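Local coordinates for protein amidase (Bacillus anthracis, PDB 5EWQ) that probably hydrolyses carboxylic acid amides to the free acid and ammonia, as a member of the amidase signature family, at residues Ala468-Tyr473 with Lys506-Pro511. Sequence-based numbering, arbitrary orientation.
Sequences AVPAGY and KNRKPP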
loop_
_atom_site.group_PDB
_atom_site.type_symbol
_atom_site.label_atom_id
_atom_site.label_comp_id
_atom_site.label_asym_id
_atom_site.label_seq_id
_atom_site.Cartn_x
_atom_site.Cartn_y
_atom_site.Cartn_z
ATOM N N ALA A 468 -9.002 -3.977 2.475
ATOM C CA ALA A 468 -8.629 -5.380 2.329
ATOM C C ALA A 468 -8.337 -6.024 3.681
ATOM O O ALA A 468 -7.563 -5.494 4.476
ATOM C CB ALA A 468 -7.425 -5.509 1.412
ATOM N N VAL A 469 -8.964 -7.169 3.934
ATOM C CA VAL A 469 -8.775 -7.903 5.183
ATOM C C VAL A 469 -8.498 -9.376 4.885
ATOM O O VAL A 469 -9.223 -9.993 4.104
ATOM C CB VAL A 469 -10.012 -7.782 6.106
ATOM C CG1 VAL A 469 -9.818 -8.587 7.382
ATOM C CG2 VAL A 469 -10.299 -6.324 6.434
ATOM N N PRO A 470 -7.438 -9.937 5.496
ATOM C CA PRO A 470 -7.057 -11.344 5.316
ATOM C C PRO A 470 -8.224 -12.311 5.512
ATOM O O PRO A 470 -8.784 -12.392 6.607
ATOM C CB PRO A 470 -5.992 -11.554 6.396
ATOM C CG PRO A 470 -5.379 -10.212 6.567
ATOM C CD PRO A 470 -6.493 -9.220 6.370
ATOM N N ALA A 471 -8.580 -13.034 4.456
ATOM C CA ALA A 471 -9.732 -13.928 4.494
ATOM C C ALA A 471 -9.322 -15.389 4.658
ATOM O O ALA A 471 -10.174 -16.263 4.811
ATOM C CB ALA A 471 -10.569 -13.756 3.236
ATOM N N GLY A 472 -8.019 -15.651 4.623
ATOM C CA GLY A 472 -7.519 -16.999 4.818
ATOM C C GLY A 472 -6.560 -17.465 3.742
ATOM O O GLY A 472 -5.907 -16.658 3.081
ATOM N N TYR A 473 -6.475 -18.781 3.571
ATOM C CA TYR A 473 -5.553 -19.381 2.614
ATOM C C TYR A 473 -6.208 -20.570 1.918
ATOM O O TYR A 473 -6.879 -21.380 2.559
ATOM C CB TYR A 473 -4.263 -19.820 3.315
ATOM C CG TYR A 473 -3.678 -18.771 4.236
ATOM C CD1 TYR A 473 -2.793 -17.814 3.756
ATOM C CD2 TYR A 473 -4.014 -18.736 5.583
ATOM C CE1 TYR A 473 -2.258 -16.853 4.594
ATOM C CE2 TYR A 473 -3.485 -17.779 6.427
ATOM C CZ TYR A 473 -2.607 -16.840 5.929
ATOM O OH TYR A 473 -2.077 -15.884 6.766
ATOM N N LYS A 506 -10.113 -14.029 12.386
ATOM C CA LYS A 506 -8.681 -14.214 12.626
ATOM C C LYS A 506 -8.058 -15.208 11.650
ATOM O O LYS A 506 -7.615 -16.285 12.048
ATOM C CB LYS A 506 -8.431 -14.675 14.065
ATOM C CG LYS A 506 -8.796 -13.651 15.125
ATOM C CD LYS A 506 -8.509 -14.184 16.521
ATOM C CE LYS A 506 -8.829 -13.151 17.588
ATOM N NZ LYS A 506 -8.572 -13.677 18.958
ATOM N N ASN A 507 -8.026 -14.840 10.375
ATOM C CA ASN A 507 -7.508 -15.726 9.339
ATOM C C ASN A 507 -6.004 -15.588 9.134
ATOM O O ASN A 507 -5.346 -16.522 8.676
ATOM C CB ASN A 507 -8.225 -15.470 8.013
ATOM C CG ASN A 507 -9.723 -15.683 8.108
ATOM O OD1 ASN A 507 -10.201 -16.816 8.107
ATOM N ND2 ASN A 507 -10.472 -14.589 8.181
ATOM N N ARG A 508 -5.464 -14.423 9.474
ATOM C CA ARG A 508 -4.063 -14.129 9.195
ATOM C C ARG A 508 -3.109 -14.949 10.056
ATOM O O ARG A 508 -3.184 -14.924 11.284
ATOM C CB ARG A 508 -3.775 -12.640 9.395
ATOM C CG ARG A 508 -2.516 -12.168 8.685
ATOM C CD ARG A 508 -2.048 -10.819 9.199
ATOM N NE ARG A 508 -1.013 -10.962 10.218
ATOM C CZ ARG A 508 0.289 -11.024 9.953
ATOM N NH1 ARG A 508 0.715 -10.955 8.700
ATOM N NH2 ARG A 508 1.165 -11.155 10.941
ATOM N N LYS A 509 -2.215 -15.676 9.396
ATOM C CA LYS A 509 -1.142 -16.391 10.076
ATOM C C LYS A 509 0.210 -15.833 9.641
ATOM O O LYS A 509 0.426 -15.583 8.455
ATOM C CB LYS A 509 -1.207 -17.892 9.782
ATOM C CG LYS A 509 -2.420 -18.602 10.356
ATOM C CD LYS A 509 -2.343 -20.099 10.085
ATOM C CE LYS A 509 -3.528 -20.838 10.681
ATOM N NZ LYS A 509 -3.443 -22.305 10.436
ATOM N N PRO A 510 1.120 -15.626 10.605
ATOM C CA PRO A 510 2.478 -15.158 10.306
ATOM C C PRO A 510 3.213 -16.110 9.367
ATOM O O PRO A 510 3.205 -17.319 9.598
ATOM C CB PRO A 510 3.148 -15.119 11.683
ATOM C CG PRO A 510 2.019 -14.972 12.649
ATOM C CD PRO A 510 0.887 -15.755 12.054
ATOM N N PRO A 511 3.840 -15.568 8.313
ATOM C CA PRO A 511 4.518 -16.380 7.298
ATOM C C PRO A 511 5.800 -17.030 7.810
ATOM O O PRO A 511 6.536 -16.420 8.585
ATOM C CB PRO A 511 4.830 -15.365 6.195
ATOM C CG PRO A 511 4.942 -14.067 6.911
ATOM C CD PRO A 511 3.930 -14.127 8.020
#
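N507 turns its side chain onto the backbone of P470, A471 and G472. Its CB sits 3.4 Å from G472 N. A chi1 of -59° sets CG anti to the carbonyl carbon, and CG lies 3.4 Å from A471 O. ND2 donates a hydrogen bond of 3.2 Å to P470 O. The bond is bent, 136° at the hydrogen, and P470 O lies 28° out of the amide plane. OD1 is 3.3 Å from A471 O; both are acceptors, so no hydrogen bond joins them. K334 NZ hydrogen-bonds to OD1, and its probable positive charge would polarise the amide. A471 and G472 both face V480 and form a classic beta bulge. Further on, Y473 OH accepts a nearly straight bond from K509 N, 2.6 Å long, with the donor in the plane of the ring. S237 OG also bonds to this hydroxyl. The side chains of P470 and R508 lie side by side and point the same way, CB to CB at 3.9 Å. R508 NH2 hydrogen-bonds to N47 OD1. The contact ties the segment that follows helix 491-503 to the end of strand 466-473 in the central mixed sheet. Two neutral hydrogen bonds join the segments, so the attachment probably depends little on charge.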